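Local coordinates for protein phage related exonuclease (Haemophilus somnus 129PT, PDB 3K93) that probably degrades DNA as a metal-dependent, phage-type exonuclease, with a sodium ion bound at its likely active site, at residues Asp111-Trp116 with Ala153-Val158; Val10-Leu15 with Gln142-Leu147; Ser39-Met44 with Gln212-Gln217. One frame throughout, in Å; residues are numbered along the deposited sequence.

Contact 1 of 3, residues Asp111-Trp116 with Ala153-Val158; sequences DTKCSW and AQIDFV. With NA (sodium ion), chain B.
Lys-113 crosses Ile-155 and Phe-157 obliquely. Its CB comes within 3.8 Å of Phe-157 CD1, and its CG lies 3.6 Å from Ile-155 CG2. That same Ile-155 CG2 also sits over one face of the Phe-157 ring, near the rim. The lysine CG is anti to the carbonyl carbon (chi1 -51°), and a bend at chi2 (-70°) turns CD away from this apolar pair. NZ then reaches Asp-111 OD1 at 2.9 Å, a salt bridge whose hydrogen bond is weak. The stronger polar partner of NZ is Gln-140 OE1.

The two strands run parallel, in the middle of a four-stranded mixed sheet. Asp-111, Thr-112 and Lys-113, with Asp-100 before them, fit the Asp...(Asp/Glu)-X-Lys signature of PD-(D/E)XK nucleases. Asp-111 OD1, Asp-100 OD2, three waters and the backbone O of Thr-112, at 2.4 Å, hold the sodium ion, which probably marks the catalytic metal site.

On the face of the sheet that carries Thr-112, Cys-114 and Val-158, the Asp-156 carboxylate is held by Arg-79, Ser-75 and Thr-191. The backbone ladder includes Lys-113 N to Asp-156 O (2.8 Å) and Val-158 N to Lys-113 O (2.8 Å). It ends with a more bent bond from Ser-115 N to Val-158 O (2.9 Å, 141°). Water 2 donates to both Val-158 O and Ser-115 O.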
ATOM      1  N   ASP A 111       6.893  16.170 -24.096  1.00 15.67           N
ATOM      2  CA  ASP A 111       7.532  15.565 -22.954  1.00 16.99           C
ATOM      3  C   ASP A 111       7.661  14.034 -23.169  1.00 16.77           C
ATOM      4  O   ASP A 111       6.687  13.359 -23.528  1.00 17.69           O
ATOM      5  CB  ASP A 111       6.720  15.837 -21.679  1.00 17.26           C
ATOM      6  CG  ASP A 111       7.566  15.688 -20.416  1.00 20.11           C
ATOM      7  OD1 ASP A 111       7.781  14.531 -19.979  1.00 23.40           O
ATOM      8  OD2 ASP A 111       8.075  16.710 -19.874  1.00 20.86           O
ATOM      9  N   THR A 112       8.860  13.507 -22.949  1.00 15.60           N
ATOM     10  CA  THR A 112       9.120  12.100 -23.090  1.00 14.98           C
ATOM     11  C   THR A 112       9.063  11.413 -21.707  1.00 15.73           C
ATOM     12  O   THR A 112       9.658  11.900 -20.740  1.00 16.42           O
ATOM     13  CB  THR A 112      10.509  11.863 -23.698  1.00 14.75           C
ATOM     14  OG1 THR A 112      11.504  12.471 -22.866  1.00 15.29           O
ATOM     15  CG2 THR A 112      10.605  12.406 -25.121  1.00 13.00           C
ATOM     16  N   LYS A 113       8.353  10.296 -21.619  1.00 15.28           N
ATOM     17  CA  LYS A 113       8.290   9.493 -20.415  1.00 15.20           C
ATOM     18  C   LYS A 113       8.789   8.088 -20.783  1.00 14.80           C
ATOM     19  O   LYS A 113       8.126   7.368 -21.528  1.00 12.74           O
ATOM     20  CB  LYS A 113       6.843   9.418 -19.912  1.00 15.63           C
ATOM     21  CG  LYS A 113       6.159  10.811 -19.769  1.00 16.76           C
ATOM     22  CD  LYS A 113       6.745  11.607 -18.630  1.00 15.31           C
ATOM     23  CE  LYS A 113       5.942  12.882 -18.419  1.00 16.73           C
ATOM     24  NZ  LYS A 113       6.590  13.788 -17.461  1.00 13.65           N
ATOM     25  N   CYS A 114       9.958   7.721 -20.243  1.00 14.55           N
ATOM     26  CA  CYS A 114      10.616   6.449 -20.563  1.00 14.62           C
ATOM     27  C   CYS A 114      10.139   5.379 -19.620  1.00 13.15           C
ATOM     28  O   CYS A 114      10.631   5.274 -18.524  1.00 12.71           O
ATOM     29  CB  CYS A 114      12.146   6.599 -20.439  1.00 14.80           C
ATOM     30  SG  CYS A 114      12.820   7.598 -21.773  1.00 18.24           S
ATOM     31  N   SER A 115       9.180   4.575 -20.054  1.00 12.88           N
ATOM     32  CA  SER A 115       8.633   3.507 -19.219  1.00 12.02           C
ATOM     33  C   SER A 115       9.699   2.487 -18.777  1.00 12.11           C
ATOM     34  O   SER A 115      10.645   2.185 -19.527  1.00 12.48           O
ATOM     35  CB  SER A 115       7.531   2.780 -19.972  1.00 12.40           C
ATOM     36  OG  SER A 115       6.592   3.704 -20.512  1.00 12.08           O
ATOM     37  N   TRP A 116       9.543   1.969 -17.570  1.00 10.67           N
ATOM     38  CA  TRP A 116      10.445   0.938 -17.081  1.00 11.33           C
ATOM     39  C   TRP A 116      10.343  -0.396 -17.845  1.00 11.60           C
ATOM     40  O   TRP A 116      11.360  -0.945 -18.321  1.00 11.25           O
ATOM     41  CB  TRP A 116      10.213   0.695 -15.584  1.00 10.73           C
ATOM     42  CG  TRP A 116      11.091  -0.346 -15.018  1.00 10.67           C
ATOM     43  CD1 TRP A 116      10.715  -1.596 -14.612  1.00  9.56           C
ATOM     44  CD2 TRP A 116      12.516  -0.267 -14.819  1.00 10.42           C
ATOM     45  NE1 TRP A 116      11.811  -2.293 -14.170  1.00 12.54           N
ATOM     46  CE2 TRP A 116      12.929  -1.506 -14.283  1.00 11.53           C
ATOM     47  CE3 TRP A 116      13.474   0.736 -15.028  1.00 12.41           C
ATOM     48  CZ2 TRP A 116      14.273  -1.777 -13.939  1.00 13.47           C
ATOM     49  CZ3 TRP A 116      14.829   0.478 -14.688  1.00 11.37           C
ATOM     50  CH2 TRP A 116      15.210  -0.774 -14.164  1.00 13.18           C
ATOM     51  N   ALA A 153       0.364  20.367 -25.687  1.00 13.54           N
ATOM     52  CA  ALA A 153       1.433  19.518 -25.171  1.00 12.83           C
ATOM     53  C   ALA A 153       1.133  18.095 -25.632  1.00 11.92           C
ATOM     54  O   ALA A 153      -0.034  17.711 -25.762  1.00 11.25           O
ATOM     55  CB  ALA A 153       1.488  19.557 -23.612  1.00 11.96           C
ATOM     56  N   GLN A 154       2.185  17.337 -25.891  1.00 10.85           N
ATOM     57  CA  GLN A 154       2.052  15.959 -26.227  1.00 11.05           C
ATOM     58  C   GLN A 154       2.994  15.157 -25.366  1.00 10.91           C
ATOM     59  O   GLN A 154       4.176  15.423 -25.345  1.00 10.89           O
ATOM     60  CB  GLN A 154       2.346  15.767 -27.723  1.00 11.82           C
ATOM     61  CG  GLN A 154       1.338  16.457 -28.630  1.00 11.24           C
ATOM     62  CD  GLN A 154       1.653  16.255 -30.062  1.00 13.90           C
ATOM     63  OE1 GLN A 154       2.304  15.290 -30.417  1.00 18.30           O
ATOM     64  NE2 GLN A 154       1.204  17.165 -30.909  1.00 11.43           N
ATOM     65  N   ILE A 155       2.455  14.187 -24.640  1.00 11.78           N
ATOM     66  CA  ILE A 155       3.249  13.347 -23.750  1.00 12.49           C
ATOM     67  C   ILE A 155       3.541  12.095 -24.542  1.00 13.44           C
ATOM     68  O   ILE A 155       2.624  11.360 -24.903  1.00 13.62           O
ATOM     69  CB  ILE A 155       2.471  12.975 -22.478  1.00 12.19           C
ATOM     70  CG1 ILE A 155       2.029  14.218 -21.719  1.00 12.14           C
ATOM     71  CG2 ILE A 155       3.291  12.078 -21.576  1.00 12.31           C
ATOM     72  CD1 ILE A 155       0.846  13.966 -20.774  1.00 11.33           C
ATOM     73  N   ASP A 156       4.809  11.882 -24.854  1.00 14.69           N
ATOM     74  CA  ASP A 156       5.275  10.674 -25.553  1.00 14.12           C
ATOM     75  C   ASP A 156       5.749   9.635 -24.520  1.00 14.54           C
ATOM     76  O   ASP A 156       6.857   9.739 -23.979  1.00 15.15           O
ATOM     77  CB  ASP A 156       6.460  11.033 -26.456  1.00 14.67           C
ATOM     78  CG  ASP A 156       6.047  11.704 -27.777  1.00 14.56           C
ATOM     79  OD1 ASP A 156       4.834  11.844 -28.098  1.00 11.87           O
ATOM     80  OD2 ASP A 156       6.977  12.059 -28.522  1.00 14.80           O
ATOM     81  N   PHE A 157       4.901   8.656 -24.224  1.00 14.51           N
ATOM     82  CA  PHE A 157       5.282   7.490 -23.441  1.00 13.52           C
ATOM     83  C   PHE A 157       6.060   6.587 -24.397  1.00 13.43           C
ATOM     84  O   PHE A 157       5.524   6.194 -25.428  1.00 11.99           O
ATOM     85  CB  PHE A 157       4.050   6.747 -22.950  1.00 13.45           C
ATOM     86  CG  PHE A 157       3.283   7.491 -21.922  1.00 13.45           C
ATOM     87  CD1 PHE A 157       3.696   7.488 -20.607  1.00 14.56           C
ATOM     88  CD2 PHE A 157       2.142   8.180 -22.252  1.00 13.80           C
ATOM     89  CE1 PHE A 157       2.986   8.176 -19.649  1.00 14.61           C
ATOM     90  CE2 PHE A 157       1.427   8.863 -21.285  1.00 13.95           C
ATOM     91  CZ  PHE A 157       1.852   8.873 -20.002  1.00 14.62           C
ATOM     92  N   VAL A 158       7.311   6.271 -24.024  1.00 13.02           N
ATOM     93  CA  VAL A 158       8.224   5.511 -24.862  0.50 12.36           C
ATOM     94  C   VAL A 158       8.877   4.369 -24.081  1.00 12.70           C
ATOM     95  O   VAL A 158       9.370   4.563 -22.949  1.00 13.31           O
ATOM     96  CB  VAL A 158       9.291   6.424 -25.481  0.50 12.45           C
ATOM     97  CG1 VAL A 158       8.650   7.345 -26.509  0.50 11.14           C
ATOM     98  CG2 VAL A 158       9.999   7.230 -24.416  0.50 11.78           C
TER
HETATM   99 NA    NA B 223      10.175  13.845 -19.420  1.00 34.38          NA
HETATM  100  O   HOH W   1       9.588  15.783 -17.738  1.00 34.61           O
HETATM  101  O   HOH W   2      11.550   3.435 -21.859  1.00  7.32           O
HETATM  102  O   HOH W   3      12.798  13.691 -19.751  1.00 34.50           O
HETATM  103  O   HOH W   4      10.041  12.551 -17.496  1.00 22.96           O

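Contact 2 of 3, residues Val10-Leu15 with Gln142-Leu147; sequences VRCSSL and QGYMWL
Cys-12 points at helix 137-148 and meets Gly-143, Tyr-144 and Leu-147. The apolar contacts come first. Cys-12 CB lies 3.6 Å from Tyr-144 CE1, approaching the ring obliquely. Cys-12 SG also touches Leu-147 CD1 at 3.8 Å. Leu-15 adds a looser contact, with its CD1 4.3 Å from Gly-143 CA.

The second kind is sulfur-aromatic. Cys-12 SG stands 4.5 Å from the centre of the Tyr-144 ring, again oblique, and its nearest ring atom is CD1 at 3.7 Å. The SG is anti to the carbonyl carbon (chi1 -73°), which carries it out toward the helix.

The third is close approach to bare backbone. Gly-143 has no side chain, and SG packs on its backbone, 3.6 Å from the carbonyl C. The loop can therefore lie close to the helix, with the CA atoms of Cys-12 and Gly-143 only 5.5 Å apart.

Polar bonds serve each side separately. Ser-14 N bonds to Arg-11 O and Leu-15 N to Cys-12 O, shaping the turn that follows strand 10-11. Tyr-144 OH bonds to Gln-140 NE2 one turn back along its helix. Backbone hydrogen bonding with Thr-96 ties Cys-12 to strand 95-97, and Ile-95 also packs on its side chain. Between the two segments the chemistry is dispersion and the weak attraction of sulfur for a ring, so the fit rests on shape more than on charge.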
ATOM      1  N   VAL A  10       6.589  25.994  -6.961  1.00 14.00           N
ATOM      2  CA  VAL A  10       6.356  24.572  -7.136  1.00 13.21           C
ATOM      3  C   VAL A  10       6.831  24.100  -8.505  1.00 13.32           C
ATOM      4  O   VAL A  10       6.466  24.677  -9.524  1.00 12.94           O
ATOM      5  CB  VAL A  10       4.858  24.204  -6.900  1.00 13.37           C
ATOM      6  CG1 VAL A  10       4.646  22.708  -7.144  1.00 11.97           C
ATOM      7  CG2 VAL A  10       4.420  24.565  -5.493  1.00 10.76           C
ATOM      8  N   ARG A  11       7.669  23.064  -8.540  1.00 13.86           N
ATOM      9  CA  ARG A  11       8.069  22.467  -9.828  1.00 15.11           C
ATOM     10  C   ARG A  11       6.853  21.937 -10.607  1.00 14.07           C
ATOM     11  O   ARG A  11       5.904  21.411 -10.019  1.00 12.89           O
ATOM     12  CB  ARG A  11       9.048  21.316  -9.620  1.00 16.57           C
ATOM     13  CG  ARG A  11      10.408  21.665  -8.957  1.00 20.16           C
ATOM     14  CD  ARG A  11      11.460  20.486  -9.127  1.00 24.49           C
ATOM     15  NE  ARG A  11      11.337  19.433  -8.115  1.00 30.81           N
ATOM     16  CZ  ARG A  11      11.887  18.206  -8.207  1.00 32.13           C
ATOM     17  N   CYS A  12       6.870  22.078 -11.932  1.00 14.24           N
ATOM     18  CA  CYS A  12       5.764  21.596 -12.742  1.00 13.60           C
ATOM     19  C   CYS A  12       5.503  20.089 -12.486  1.00 14.27           C
ATOM     20  O   CYS A  12       4.355  19.679 -12.406  1.00 13.28           O
ATOM     21  CB  CYS A  12       6.007  21.844 -14.218  1.00 13.87           C
ATOM     22  SG  CYS A  12       5.852  23.555 -14.723  1.00 14.39           S
ATOM     23  N   SER A  13       6.580  19.308 -12.345  1.00 14.67           N
ATOM     24  CA  SER A  13       6.513  17.884 -12.040  1.00 15.85           C
ATOM     25  C   SER A  13       5.911  17.537 -10.684  1.00 15.68           C
ATOM     26  O   SER A  13       5.465  16.408 -10.499  1.00 16.55           O
ATOM     27  CB  SER A  13       7.905  17.249 -12.172  1.00 16.27           C
ATOM     28  OG  SER A  13       8.792  17.798 -11.220  1.00 19.51           O
ATOM     29  N   SER A  14       5.819  18.503  -9.766  1.00 15.10           N
ATOM     30  CA  SER A  14       5.195  18.260  -8.476  1.00 15.36           C
ATOM     31  C   SER A  14       3.854  18.902  -8.336  1.00 15.18           C
ATOM     32  O   SER A  14       3.286  18.820  -7.269  1.00 15.71           O
ATOM     33  CB  SER A  14       6.052  18.789  -7.305  1.00 16.11           C
ATOM     34  OG  SER A  14       7.392  18.336  -7.365  1.00 17.46           O
ATOM     35  N   LEU A  15       3.342  19.559  -9.365  1.00 14.22           N
ATOM     36  CA  LEU A  15       2.065  20.264  -9.230  1.00 14.04           C
ATOM     37  C   LEU A  15       0.902  19.328  -8.915  1.00 15.00           C
ATOM     38  O   LEU A  15      -0.045  19.723  -8.246  1.00 15.62           O
ATOM     39  CB  LEU A  15       1.710  21.042 -10.500  1.00 13.36           C
ATOM     40  CG  LEU A  15       2.353  22.375 -10.769  1.00 13.82           C
ATOM     41  CD1 LEU A  15       2.041  22.790 -12.207  1.00 11.70           C
ATOM     42  CD2 LEU A  15       1.870  23.441  -9.726  1.00 11.23           C
ATOM     43  N   GLN A 142       0.268  21.538 -18.298  1.00 11.36           N
ATOM     44  CA  GLN A 142      -0.392  22.843 -18.235  1.00 12.30           C
ATOM     45  C   GLN A 142       0.585  23.873 -17.689  1.00 12.30           C
ATOM     46  O   GLN A 142       0.597  25.008 -18.147  1.00 12.61           O
ATOM     47  CB  GLN A 142      -1.646  22.835 -17.386  1.00 11.58           C
ATOM     48  CG  GLN A 142      -2.723  21.935 -17.894  1.00 13.31           C
ATOM     49  CD  GLN A 142      -3.424  22.442 -19.137  1.00 14.02           C
ATOM     50  OE1 GLN A 142      -3.240  23.592 -19.571  1.00 14.84           O
ATOM     51  NE2 GLN A 142      -4.258  21.589 -19.703  1.00 11.30           N
ATOM     52  N   GLY A 143       1.411  23.447 -16.742  1.00 12.51           N
ATOM     53  CA  GLY A 143       2.451  24.283 -16.182  1.00 12.56           C
ATOM     54  C   GLY A 143       3.497  24.643 -17.215  1.00 13.11           C
ATOM     55  O   GLY A 143       3.895  25.810 -17.289  1.00 12.76           O
ATOM     56  N   TYR A 144       3.930  23.677 -18.046  1.00 12.64           N
ATOM     57  CA  TYR A 144       4.872  24.035 -19.113  1.00 12.37           C
ATOM     58  C   TYR A 144       4.239  24.932 -20.176  1.00 12.61           C
ATOM     59  O   TYR A 144       4.903  25.824 -20.724  1.00 13.34           O
ATOM     60  CB  TYR A 144       5.444  22.798 -19.800  1.00 12.32           C
ATOM     61  CG  TYR A 144       6.307  21.871 -18.944  1.00 11.74           C
ATOM     62  CD1 TYR A 144       7.157  22.367 -17.982  1.00 12.85           C
ATOM     63  CD2 TYR A 144       6.320  20.497 -19.172  1.00 14.03           C
ATOM     64  CE1 TYR A 144       7.958  21.554 -17.227  1.00 12.69           C
ATOM     65  CE2 TYR A 144       7.131  19.649 -18.401  1.00 14.92           C
ATOM     66  CZ  TYR A 144       7.955  20.198 -17.433  1.00 14.81           C
ATOM     67  OH  TYR A 144       8.769  19.417 -16.640  1.00 14.73           O
HETATM   68  N   MSE A 145       2.984  24.682 -20.529  1.00 12.37           N
HETATM   69  CA  MSE A 145       2.331  25.493 -21.548  1.00 12.06           C
HETATM   70  C   MSE A 145       2.198  26.943 -21.057  1.00 12.29           C
HETATM   71  O   MSE A 145       2.278  27.893 -21.839  1.00 12.25           O
HETATM   72  CB  MSE A 145       0.962  24.924 -21.933  1.00 11.48           C
HETATM   73  CG  MSE A 145       1.049  23.711 -22.815  1.00 11.29           C
HETATM   74 SE   MSE A 145      -0.661  23.092 -23.456  0.75  9.26          SE
HETATM   75  CE  MSE A 145      -1.249  21.944 -21.978  1.00  9.68           C
ATOM     76  N   TRP A 146       2.001  27.099 -19.756  1.00 13.03           N
ATOM     77  CA  TRP A 146       1.914  28.418 -19.132  1.00 13.40           C
ATOM     78  C   TRP A 146       3.266  29.124 -19.232  1.00 13.91           C
ATOM     79  O   TRP A 146       3.338  30.216 -19.731  1.00 13.61           O
ATOM     80  CB  TRP A 146       1.513  28.272 -17.676  1.00 13.17           C
ATOM     81  CG  TRP A 146       1.247  29.514 -17.013  1.00 13.31           C
ATOM     82  CD1 TRP A 146       1.020  30.750 -17.592  1.00 14.14           C
ATOM     83  CD2 TRP A 146       1.131  29.701 -15.621  1.00 12.91           C
ATOM     84  NE1 TRP A 146       0.780  31.676 -16.629  1.00 13.46           N
ATOM     85  CE2 TRP A 146       0.845  31.063 -15.405  1.00 14.32           C
ATOM     86  CE3 TRP A 146       1.246  28.847 -14.520  1.00 14.14           C
ATOM     87  CZ2 TRP A 146       0.658  31.582 -14.146  1.00 16.68           C
ATOM     88  CZ3 TRP A 146       1.057  29.353 -13.283  1.00 14.35           C
ATOM     89  CH2 TRP A 146       0.772  30.712 -13.089  1.00 15.79           C
ATOM     90  N   LEU A 147       4.331  28.432 -18.839  1.00 14.39           N
ATOM     91  CA  LEU A 147       5.661  29.003 -18.837  1.00 14.92           C
ATOM     92  C   LEU A 147       6.202  29.274 -20.215  1.00 15.97           C
ATOM     93  O   LEU A 147       7.014  30.176 -20.369  1.00 16.78           O
ATOM     94  CB  LEU A 147       6.640  28.099 -18.083  1.00 14.52           C
ATOM     95  CG  LEU A 147       6.520  28.039 -16.574  1.00 14.06           C
ATOM     96  CD1 LEU A 147       7.314  26.863 -16.027  1.00 14.30           C
ATOM     97  CD2 LEU A 147       7.017  29.351 -15.929  1.00 14.25           C
TER

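Contact 3 of 3, residues Ser39-Met44 with Gln212-Gln217; sequences SAVREM and QKYYDQ
Tyr-214 reaches from helix 198-221 to Val-41 and Arg-42 of helix 35-50. Its CB leaves the backbone toward the opposite helix. CG is anti to the backbone N (chi1 -178°), and the ring extends across the gap. Ring atom CD2 makes the apolar contact: Val-41 CG1 is 3.7 Å away, set obliquely to the ring. Val-41 CB is 3.8 Å from the same CD2, at the ring edge and in its plane. At the tip, OH accepts a hydrogen bond from Arg-42 NE at 3.1 Å. The bond is bent (139° at the hydrogen), and OH lies somewhat out of the guanidinium plane. The guanidinium and the ring are steeply inclined to each other. Arg-42 is extended from CG to NE, which lets it reach the hydroxyl. The same OH also bonds to Asp-126 OD2 of the second subunit, and this carboxylate may polarise the hydroxyl.

Val-41 CG1 has a second partner, Tyr-215 CB at 3.7 Å. It also lies at the edge of the Tyr-215 ring, near its plane. Further along the same edge, Tyr-215 CE2 lies 4.2 Å from the carbonyl C of Met-44, a selenomethionine here. Tyr-215 OH bonds to Asp-48, one helical turn beyond Met-44.

The local helix axes approach to 9.6 Å and cross at -53°. Val-41 and Tyr-215 have the nearest pair of CA atoms. Helix 15-19 also packs here, with Ile-18 on Val-41 and Met-44. Leu-8, in the loop before strand 10-11, fills in beside Met-44 and Tyr-215. Arg-42 and Tyr-214 face the second subunit.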
ATOM      1  N   SER A  39       0.761  17.672   3.113  1.00 13.13           N
ATOM      2  CA  SER A  39       1.830  16.723   3.304  1.00 14.03           C
ATOM      3  C   SER A  39       2.965  16.980   2.279  1.00 13.62           C
ATOM      4  O   SER A  39       4.145  16.996   2.642  1.00 13.46           O
ATOM      5  CB  SER A  39       1.282  15.301   3.204  1.00 14.35           C
ATOM      6  OG  SER A  39       2.347  14.391   3.290  1.00 16.81           O
ATOM      7  N   ALA A  40       2.616  17.246   1.027  1.00 12.54           N
ATOM      8  CA  ALA A  40       3.630  17.577   0.024  1.00 12.33           C
ATOM      9  C   ALA A  40       4.362  18.891   0.343  1.00 12.14           C
ATOM     10  O   ALA A  40       5.581  18.991   0.179  1.00 12.02           O
ATOM     11  CB  ALA A  40       3.015  17.622  -1.398  1.00 11.27           C
ATOM     12  N   VAL A  41       3.623  19.905   0.780  1.00 12.05           N
ATOM     13  CA  VAL A  41       4.234  21.191   1.109  1.00 11.60           C
ATOM     14  C   VAL A  41       5.199  21.057   2.321  1.00 11.73           C
ATOM     15  O   VAL A  41       6.232  21.704   2.384  1.00 10.78           O
ATOM     16  CB  VAL A  41       3.143  22.292   1.379  1.00 12.09           C
ATOM     17  CG1 VAL A  41       3.812  23.614   1.889  1.00 10.24           C
ATOM     18  CG2 VAL A  41       2.274  22.533   0.050  1.00  8.96           C
ATOM     19  N   ARG A  42       4.876  20.184   3.258  1.00 11.82           N
ATOM     20  CA  ARG A  42       5.805  19.922   4.372  1.00 12.23           C
ATOM     21  C   ARG A  42       7.115  19.322   3.884  1.00 12.13           C
ATOM     22  O   ARG A  42       8.167  19.615   4.437  1.00 10.55           O
ATOM     23  CB  ARG A  42       5.193  18.945   5.352  1.00 12.33           C
ATOM     24  CG  ARG A  42       4.140  19.544   6.238  1.00 13.68           C
ATOM     25  CD  ARG A  42       3.399  18.396   6.916  1.00 16.75           C
ATOM     26  NE  ARG A  42       2.160  18.878   7.427  1.00 19.09           N
ATOM     27  CZ  ARG A  42       1.078  18.166   7.605  1.00 21.36           C
ATOM     28  NH1 ARG A  42       1.055  16.867   7.338  1.00 22.45           N
ATOM     29  NH2 ARG A  42       0.004  18.762   8.095  1.00 24.82           N
ATOM     30  N   GLU A  43       7.045  18.454   2.881  1.00 11.57           N
ATOM     31  CA  GLU A  43       8.269  17.867   2.344  1.00 12.98           C
ATOM     32  C   GLU A  43       9.122  18.943   1.678  1.00 13.17           C
ATOM     33  O   GLU A  43      10.375  18.931   1.773  1.00 14.22           O
ATOM     34  CB  GLU A  43       7.970  16.767   1.334  1.00 12.92           C
ATOM     35  CG  GLU A  43       7.334  15.544   1.929  1.00 16.50           C
ATOM     36  CD  GLU A  43       7.038  14.433   0.890  1.00 21.69           C
ATOM     37  OE1 GLU A  43       6.917  14.726  -0.302  1.00 22.46           O
ATOM     38  OE2 GLU A  43       6.900  13.266   1.295  1.00 29.77           O
HETATM   39  N   MSE A  44       8.452  19.873   1.012  1.00 12.78           N
HETATM   40  CA  MSE A  44       9.142  20.978   0.367  1.00 12.58           C
HETATM   41  C   MSE A  44       9.746  21.868   1.440  1.00 12.07           C
HETATM   42  O   MSE A  44      10.889  22.274   1.303  1.00 13.65           O
HETATM   43  CB  MSE A  44       8.183  21.780  -0.538  1.00 11.90           C
HETATM   44  CG  MSE A  44       7.646  20.968  -1.747  1.00 14.05           C
HETATM   45 SE   MSE A  44       6.046  21.810  -2.559  0.75 13.28          SE
HETATM   46  CE  MSE A  44       5.457  20.348  -3.669  1.00 10.46           C
ATOM     47  N   GLN A 212       1.793  28.312  -0.945  1.00 11.95           N
ATOM     48  CA  GLN A 212       2.857  29.240  -0.535  1.00 12.20           C
ATOM     49  C   GLN A 212       2.532  29.862   0.837  1.00 12.56           C
ATOM     50  O   GLN A 212       3.444  30.063   1.656  1.00 12.97           O
ATOM     51  CB  GLN A 212       3.028  30.371  -1.565  1.00 12.21           C
ATOM     52  CG  GLN A 212       3.557  29.905  -2.944  1.00 12.80           C
ATOM     53  CD  GLN A 212       3.503  30.998  -3.990  1.00 14.54           C
ATOM     54  OE1 GLN A 212       2.598  31.842  -3.978  1.00 15.92           O
ATOM     55  NE2 GLN A 212       4.487  31.018  -4.888  1.00 15.72           N
ATOM     56  N   LYS A 213       1.251  30.165   1.084  1.00 11.94           N
ATOM     57  CA  LYS A 213       0.858  30.675   2.377  1.00 12.65           C
ATOM     58  C   LYS A 213       1.078  29.632   3.453  1.00 12.09           C
ATOM     59  O   LYS A 213       1.596  29.963   4.501  1.00 12.74           O
ATOM     60  CB  LYS A 213      -0.582  31.177   2.399  1.00 13.24           C
ATOM     61  CG  LYS A 213      -0.779  32.440   1.556  1.00 15.91           C
ATOM     62  CD  LYS A 213      -2.231  32.997   1.646  1.00 20.50           C
ATOM     63  CE  LYS A 213      -2.491  34.130   0.594  1.00 21.51           C
ATOM     64  NZ  LYS A 213      -2.088  35.445   1.108  1.00 23.15           N
ATOM     65  N   TYR A 214       0.682  28.389   3.204  1.00 11.25           N
ATOM     66  CA  TYR A 214       0.919  27.315   4.162  1.00 11.52           C
ATOM     67  C   TYR A 214       2.422  27.114   4.407  1.00 10.78           C
ATOM     68  O   TYR A 214       2.884  27.078   5.539  1.00 10.10           O
ATOM     69  CB  TYR A 214       0.242  26.004   3.683  1.00 11.56           C
ATOM     70  CG  TYR A 214       0.395  24.864   4.646  1.00 12.02           C
ATOM     71  CD1 TYR A 214      -0.137  24.918   5.921  1.00 13.62           C
ATOM     72  CD2 TYR A 214       1.040  23.699   4.264  1.00 13.69           C
ATOM     73  CE1 TYR A 214       0.035  23.860   6.820  1.00 12.24           C
ATOM     74  CE2 TYR A 214       1.191  22.634   5.142  1.00 13.84           C
ATOM     75  CZ  TYR A 214       0.709  22.732   6.405  1.00 13.07           C
ATOM     76  OH  TYR A 214       0.878  21.667   7.219  1.00 14.03           O
ATOM     77  N   TYR A 215       3.183  27.021   3.331  1.00 10.40           N
ATOM     78  CA  TYR A 215       4.648  26.942   3.414  1.00 10.33           C
ATOM     79  C   TYR A 215       5.237  28.044   4.310  1.00 11.08           C
ATOM     80  O   TYR A 215       6.059  27.754   5.178  1.00 11.01           O
ATOM     81  CB  TYR A 215       5.230  27.008   1.978  1.00 10.39           C
ATOM     82  CG  TYR A 215       6.752  27.091   1.820  1.00  9.06           C
ATOM     83  CD1 TYR A 215       7.411  28.310   1.881  1.00  8.82           C
ATOM     84  CD2 TYR A 215       7.520  25.941   1.595  1.00 10.43           C
ATOM     85  CE1 TYR A 215       8.821  28.387   1.730  1.00 10.68           C
ATOM     86  CE2 TYR A 215       8.916  26.008   1.426  1.00 10.87           C
ATOM     87  CZ  TYR A 215       9.551  27.243   1.476  1.00  9.50           C
ATOM     88  OH  TYR A 215      10.894  27.339   1.305  1.00  9.43           O
ATOM     89  N   ASP A 216       4.827  29.298   4.101  1.00 11.52           N
ATOM     90  CA  ASP A 216       5.353  30.410   4.896  1.00 12.87           C
ATOM     91  C   ASP A 216       5.097  30.226   6.408  1.00 14.00           C
ATOM     92  O   ASP A 216       5.936  30.578   7.262  1.00 13.86           O
ATOM     93  CB  ASP A 216       4.713  31.735   4.441  1.00 13.61           C
ATOM     94  CG  ASP A 216       5.204  32.194   3.036  1.00 13.80           C
ATOM     95  OD1 ASP A 216       6.241  31.696   2.551  1.00 14.28           O
ATOM     96  OD2 ASP A 216       4.545  33.067   2.434  1.00 15.69           O
ATOM     97  N   GLN A 217       3.920  29.701   6.720  1.00 14.58           N
ATOM     98  CA  GLN A 217       3.539  29.383   8.074  1.00 16.45           C
ATOM     99  C   GLN A 217       4.464  28.285   8.619  1.00 16.06           C
ATOM    100  O   GLN A 217       4.870  28.349   9.756  1.00 15.48           O
ATOM    101  CB  GLN A 217       2.045  28.963   8.077  1.00 17.84           C
ATOM    102  CG  GLN A 217       1.492  28.296   9.329  1.00 23.78           C
ATOM    103  CD  GLN A 217       0.039  27.770   9.107  1.00 29.78           C
ATOM    104  OE1 GLN A 217      -0.772  28.428   8.419  1.00 34.34           O
ATOM    105  NE2 GLN A 217      -0.273  26.581   9.672  1.00 32.84           N
TER

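How the contacts relate
The contacts form a row from the sodium site to a subunit boundary. Contacts 1 and 2 have centres 16 Å apart and touch where Asp-111 OD2 packs on Tyr-144 CE2 at 3.4 Å. Helix 137-148 of contact 2 leads directly into strand 152-158 of contact 1. Contacts 2 and 3 are 17 Å apart between centres and meet through Met-44 CE, which packs on Ser-14 and Val-10. Contacts 1 and 3 lie on opposite sides of the chain's centre, their centres about 29 Å apart. Along the chain, contact 2 alternates with each of the others, while contact 1 is nested inside contact 3. The N-terminal part thus meets helix 137-148, which packs on the metal-binding sheet, and the C-terminal helix.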